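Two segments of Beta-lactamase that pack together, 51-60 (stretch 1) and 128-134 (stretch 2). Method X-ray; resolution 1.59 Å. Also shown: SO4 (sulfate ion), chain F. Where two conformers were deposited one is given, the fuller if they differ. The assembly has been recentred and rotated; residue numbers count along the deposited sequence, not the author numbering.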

ATOM      1  N   PHE A  51       5.266  13.357 -10.461  1.00 10.11           N
ATOM      2  CA  PHE A  51       5.536  14.016 -11.752  1.00 11.22           C
ATOM      3  C   PHE A  51       6.750  14.917 -11.644  1.00 11.09           C
ATOM      4  O   PHE A  51       7.706  14.823 -12.442  1.00 10.75           O
ATOM      5  CB  PHE A  51       4.280  14.788 -12.213  1.00 11.23           C
ATOM      6  CG  PHE A  51       4.524  15.701 -13.387  1.00 10.99           C
ATOM      7  CD1 PHE A  51       4.870  15.166 -14.614  1.00 11.71           C
ATOM      8  CD2 PHE A  51       4.394  17.066 -13.261  1.00 13.01           C
ATOM      9  CE1 PHE A  51       5.064  15.977 -15.713  1.00 12.67           C
ATOM     10  CE2 PHE A  51       4.632  17.893 -14.355  1.00 13.81           C
ATOM     11  CZ  PHE A  51       4.961  17.332 -15.583  1.00 12.18           C
ATOM     12  N   HIS A  52       6.746  15.752 -10.620  1.00  9.78           N
ATOM     13  CA  HIS A  52       7.783  16.765 -10.429  1.00 10.89           C
ATOM     14  C   HIS A  52       9.089  16.001 -10.192  1.00 11.28           C
ATOM     15  O   HIS A  52      10.140  16.360 -10.701  1.00 10.28           O
ATOM     16  CB  HIS A  52       7.466  17.611  -9.198  1.00 10.28           C
ATOM     17  CG  HIS A  52       6.123  18.274  -9.242  1.00  9.62           C
ATOM     18  ND1 HIS A  52       4.944  17.549  -9.291  1.00  9.94           N
ATOM     19  CD2 HIS A  52       5.750  19.566  -9.106  1.00 10.04           C
ATOM     20  CE1 HIS A  52       3.923  18.379  -9.281  1.00  9.58           C
ATOM     21  NE2 HIS A  52       4.377  19.605  -9.164  1.00 10.62           N
ATOM     22  N   LEU A  53       9.014  14.961  -9.365  1.00 10.07           N
ATOM     23  CA  LEU A  53      10.193  14.130  -9.081  1.00 10.58           C
ATOM     24  C   LEU A  53      10.789  13.518 -10.355  1.00 11.19           C
ATOM     25  O   LEU A  53      12.010  13.627 -10.597  1.00 11.59           O
ATOM     26  CB  LEU A  53       9.774  13.037  -8.093  1.00 10.18           C
ATOM     27  CG  LEU A  53      10.802  11.943  -7.880  1.00 10.79           C
ATOM     28  CD1 LEU A  53      12.106  12.491  -7.327  1.00 11.79           C
ATOM     29  CD2 LEU A  53      10.241  10.858  -6.985  1.00 11.80           C
ATOM     30  N   ALA A  54       9.930  13.066 -11.256  1.00 10.23           N
ATOM     31  CA  ALA A  54      10.344  12.425 -12.486  1.00  9.84           C
ATOM     32  C   ALA A  54      11.046  13.444 -13.387  1.00 12.50           C
ATOM     33  O   ALA A  54      12.079  13.137 -13.984  1.00 13.21           O
ATOM     34  CB  ALA A  54       9.183  11.775 -13.174  1.00 10.53           C
ATOM     35  N   LEU A  55      10.495  14.643 -13.462  1.00 10.59           N
ATOM     36  CA  LEU A  55      11.184  15.741 -14.176  1.00 11.65           C
ATOM     37  C   LEU A  55      12.595  15.927 -13.665  1.00 14.29           C
ATOM     38  O   LEU A  55      13.530  15.979 -14.474  1.00 14.57           O
ATOM     39  CB  LEU A  55      10.432  17.061 -14.030  1.00 12.78           C
ATOM     40  CG  LEU A  55       9.045  17.140 -14.655  1.00 13.14           C
ATOM     41  CD1 LEU A  55       8.396  18.455 -14.302  1.00 13.03           C
ATOM     42  CD2 LEU A  55       9.048  16.964 -16.152  1.00 13.22           C
ATOM     43  N   ALA A  56      12.772  16.036 -12.347  1.00 13.23           N
ATOM     44  CA  ALA A  56      14.098  16.309 -11.800  1.00 14.40           C
ATOM     45  C   ALA A  56      15.025  15.115 -12.068  1.00 14.30           C
ATOM     46  O   ALA A  56      16.220  15.275 -12.325  1.00 13.85           O
ATOM     47  CB  ALA A  56      14.013  16.611 -10.322  1.00 14.20           C
ATOM     48  N   VAL A  57      14.517  13.911 -11.842  1.00 13.65           N
ATOM     49  CA  VAL A  57      15.316  12.717 -12.140  1.00 14.46           C
ATOM     50  C   VAL A  57      15.778  12.637 -13.587  1.00 15.83           C
ATOM     51  O   VAL A  57      16.958  12.365 -13.871  1.00 14.86           O
ATOM     52  CB  VAL A  57      14.527  11.455 -11.772  1.00 14.88           C
ATOM     53  CG1 VAL A  57      15.229  10.196 -12.237  1.00 15.59           C
ATOM     54  CG2 VAL A  57      14.342  11.432 -10.283  1.00 14.14           C
ATOM     55  N   LEU A  58      14.867  12.853 -14.527  1.00 14.65           N
ATOM     56  CA  LEU A  58      15.217  12.673 -15.927  1.00 14.59           C
ATOM     57  C   LEU A  58      16.149  13.784 -16.375  1.00 17.23           C
ATOM     58  O   LEU A  58      16.949  13.560 -17.250  1.00 16.89           O
ATOM     59  CB  LEU A  58      13.964  12.640 -16.807  1.00 14.97           C
ATOM     60  CG  LEU A  58      13.181  11.343 -16.648  1.00 14.16           C
ATOM     61  CD1 LEU A  58      11.770  11.517 -17.221  1.00 15.16           C
ATOM     62  CD2 LEU A  58      13.896  10.177 -17.325  1.00 16.65           C
ATOM     63  N   ASP A  59      16.005  14.967 -15.799  1.00 15.05           N
ATOM     64  CA  ASP A  59      16.957  16.065 -16.057  1.00 18.27           C
ATOM     65  C   ASP A  59      18.354  15.661 -15.612  1.00 17.48           C
ATOM     66  O   ASP A  59      19.355  15.973 -16.292  1.00 16.16           O
ATOM     67  CB  ASP A  59      16.540  17.349 -15.369  1.00 16.91           C
ATOM     68  CG  ASP A  59      17.545  18.477 -15.568  1.00 18.49           C
ATOM     69  OD1 ASP A  59      17.579  19.008 -16.698  1.00 22.08           O
ATOM     70  OD2 ASP A  59      18.126  18.932 -14.572  1.00 18.91           O
ATOM     71  N   LYS A  60      18.442  15.101 -14.403  1.00 18.47           N
ATOM     72  CA  LYS A  60      19.723  14.686 -13.860  1.00 19.93           C
ATOM     73  C   LYS A  60      20.339  13.641 -14.767  1.00 19.53           C
ATOM     74  O   LYS A  60      21.518  13.735 -15.095  1.00 19.63           O
ATOM     75  CB  LYS A  60      19.557  14.134 -12.437  1.00 20.11           C
ATOM     76  CG  LYS A  60      20.853  13.590 -11.834  1.00 19.42           C
ATOM     77  CD  LYS A  60      20.700  13.405 -10.325  1.00 20.93           C
ATOM     78  CE  LYS A  60      21.953  12.846  -9.670  1.00 24.29           C
ATOM     79  NZ  LYS A  60      22.931  13.927  -9.393  1.00 28.44           N
ATOM     80  N   LYS A 128      16.307  19.257  -3.387  1.00 14.89           N
ATOM     81  CA  LYS A 128      16.791  19.313  -4.763  0.50 16.31           C
ATOM     82  C   LYS A 128      15.609  19.438  -5.719  1.00 15.79           C
ATOM     83  O   LYS A 128      15.647  20.193  -6.690  1.00 15.17           O
ATOM     84  CB  LYS A 128      17.612  18.067  -5.104  0.50 16.13           C
ATOM     85  CG  LYS A 128      18.118  18.020  -6.536  0.50 17.36           C
ATOM     86  CD  LYS A 128      19.385  18.840  -6.638  0.50 18.45           C
ATOM     87  CE  LYS A 128      20.436  18.345  -5.657  0.50 19.93           C
ATOM     88  NZ  LYS A 128      21.656  19.208  -5.664  0.50 18.90           N
ATOM     89  N   VAL A 129      14.545  18.683  -5.455  1.00 13.91           N
ATOM     90  CA  VAL A 129      13.455  18.657  -6.406  1.00 13.09           C
ATOM     91  C   VAL A 129      12.621  19.943  -6.307  1.00 12.70           C
ATOM     92  O   VAL A 129      12.235  20.531  -7.310  1.00 14.26           O
ATOM     93  CB  VAL A 129      12.557  17.416  -6.157  1.00 13.61           C
ATOM     94  CG1 VAL A 129      11.377  17.454  -7.115  1.00 14.09           C
ATOM     95  CG2 VAL A 129      13.374  16.138  -6.342  1.00 13.89           C
ATOM     96  N   HIS A 130      12.451  20.425  -5.084  1.00 12.12           N
ATOM     97  CA  HIS A 130      11.811  21.696  -4.799  1.00 13.09           C
ATOM     98  C   HIS A 130      12.516  22.810  -5.548  1.00 14.86           C
ATOM     99  O   HIS A 130      11.877  23.629  -6.187  1.00 16.28           O
ATOM    100  CB  HIS A 130      11.866  21.951  -3.308  1.00 15.70           C
ATOM    101  CG  HIS A 130      11.341  23.285  -2.907  1.00 14.60           C
ATOM    102  ND1 HIS A 130      10.006  23.510  -2.641  1.00 15.80           N
ATOM    103  CD2 HIS A 130      11.929  24.503  -2.898  1.00 16.95           C
ATOM    104  CE1 HIS A 130       9.822  24.784  -2.353  1.00 17.34           C
ATOM    105  NE2 HIS A 130      10.958  25.422  -2.581  1.00 17.84           N
ATOM    106  N   ASN A 131      13.828  22.875  -5.415  1.00 15.50           N
ATOM    107  CA  ASN A 131      14.582  23.928  -6.107  1.00 16.34           C
ATOM    108  C   ASN A 131      14.516  23.809  -7.626  1.00 16.44           C
ATOM    109  O   ASN A 131      14.409  24.807  -8.330  1.00 16.74           O
ATOM    110  CB  ASN A 131      16.037  23.904  -5.651  1.00 16.98           C
ATOM    111  CG  ASN A 131      16.203  24.386  -4.237  1.00 19.16           C
ATOM    112  OD1 ASN A 131      15.347  25.079  -3.714  1.00 22.51           O
ATOM    113  ND2 ASN A 131      17.378  24.136  -3.653  1.00 20.94           N
ATOM    114  N   PHE A 132      14.635  22.597  -8.131  1.00 13.66           N
ATOM    115  CA  PHE A 132      14.591  22.345  -9.554  1.00 14.21           C
ATOM    116  C   PHE A 132      13.320  22.928 -10.134  1.00 16.10           C
ATOM    117  O   PHE A 132      13.307  23.580 -11.178  1.00 15.62           O
ATOM    118  CB  PHE A 132      14.691  20.844  -9.833  1.00 15.94           C
ATOM    119  CG  PHE A 132      14.476  20.482 -11.257  1.00 15.59           C
ATOM    120  CD1 PHE A 132      15.458  20.697 -12.194  1.00 18.36           C
ATOM    121  CD2 PHE A 132      13.223  20.084 -11.698  1.00 14.81           C
ATOM    122  CE1 PHE A 132      15.227  20.453 -13.525  1.00 18.34           C
ATOM    123  CE2 PHE A 132      13.028  19.715 -13.004  1.00 17.98           C
ATOM    124  CZ  PHE A 132      14.024  19.899 -13.923  1.00 18.17           C
ATOM    125  N   ILE A 133      12.210  22.611  -9.484  1.00 14.63           N
ATOM    126  CA  ILE A 133      10.927  23.083  -9.955  1.00 15.41           C
ATOM    127  C   ILE A 133      10.847  24.605  -9.888  1.00 16.77           C
ATOM    128  O   ILE A 133      10.437  25.243 -10.874  1.00 16.03           O
ATOM    129  CB  ILE A 133       9.781  22.454  -9.128  1.00 14.91           C
ATOM    130  CG1 ILE A 133       9.720  20.940  -9.390  1.00 14.54           C
ATOM    131  CG2 ILE A 133       8.435  23.089  -9.494  1.00 17.88           C
ATOM    132  CD1 ILE A 133       9.491  20.495 -10.810  1.00 15.12           C
ATOM    133  N   SER A 134      11.220  25.176  -8.748  1.00 15.62           N
ATOM    134  CA  SER A 134      11.228  26.620  -8.575  1.00 18.13           C
ATOM    135  C   SER A 134      12.017  27.293  -9.703  1.00 20.63           C
ATOM    136  O   SER A 134      11.592  28.333 -10.256  1.00 19.19           O
ATOM    137  CB  SER A 134      11.825  27.009  -7.230  1.00 20.70           C
ATOM    138  OG  SER A 134      11.830  28.427  -7.121  1.00 24.63           O
TER
HETATM  139  S   SO4 F 305      20.607  21.012  -2.458  0.70 28.25           S
HETATM  140  O1  SO4 F 305      20.515  22.463  -2.137  0.70 32.45           O
HETATM  141  O2  SO4 F 305      21.925  20.409  -2.142  0.70 24.80           O
HETATM  142  O3  SO4 F 305      19.571  20.298  -1.630  0.70 29.47           O
HETATM  143  O4  SO4 F 305      20.325  20.836  -3.892  0.70 32.17           O

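The two segments are both helical, and their axes cross nearly at right angles, 87° between N-to-C directions, with a closest approach of 9.4 Å. Helices crossing so steeply can touch only over a short patch, and the 368 Å² buried between them, both sides summed, is correspondingly compact. No hydrogen bond crosses the contact, which is made mostly of apolar packing; both segments carry their own helical hydrogen bonds, such as A56 N to H52 O at 3.1 Å.

The hollow is at A56. Its CB points toward the other helix. A56 has only a methyl here, and this is where the backbones come closer: A56 CA lies 5.9 Å from V129 CA, against 7.1 Å between H52 CA and I133 CA. Two side chains of the second helix fill the space around this methyl. V129, with chi1 at t, sets CG2 4.1 Å from A56 CB, while F132, also t, brings CD2 to 3.8 Å from the same CB.

F132 is the largest bump, with 77 Å² covered. Its ring lies against the backbone of the first helix as well as its side chains: A56 CA sits 4.0 Å from the ring centroid and 21° off the ring normal, a CH-pi contact over one face, and A56 N is 3.7 Å from F132 CE2. L55 CB approaches F132 CE2 at 3.9 Å and D59 OD2 approaches F132 CE1 at 3.4 Å, both obliquely to the ring. The ring thus lies over A56, with L55 and D59 flanking it; the D59 approach is a close contact of a carboxylate oxygen with an aromatic carbon, while D59 OD1 is hydrogen-bonded elsewhere in the structure.

V129 is the second bump, and both of its methyls reach A56 CB, V129 CG2 at 4.1 Å and V129 CG1 at 4.2 Å. V129 CG1 also lies 3.9 Å from H52 O and 4.4 Å from H52 CB. L53 makes its contact although its CA-to-CB bond points away; with chi1 t and chi2 p, its CD1 still lies 4.0 Å from V129 CG2.

Farther along the second helix, I133 (m, m) places its CD1 3.9 Å from H52 CB and 4.2 Å from L55 CD1, so the methyl fits between these two side chains. I133 CG1 also lies at the edge of the H52 imidazole, near its plane.

K128 lies beyond the packed patch: its CB points toward the first helix, but its NZ hydrogen-bonds sulfate O4 at 2.7 Å.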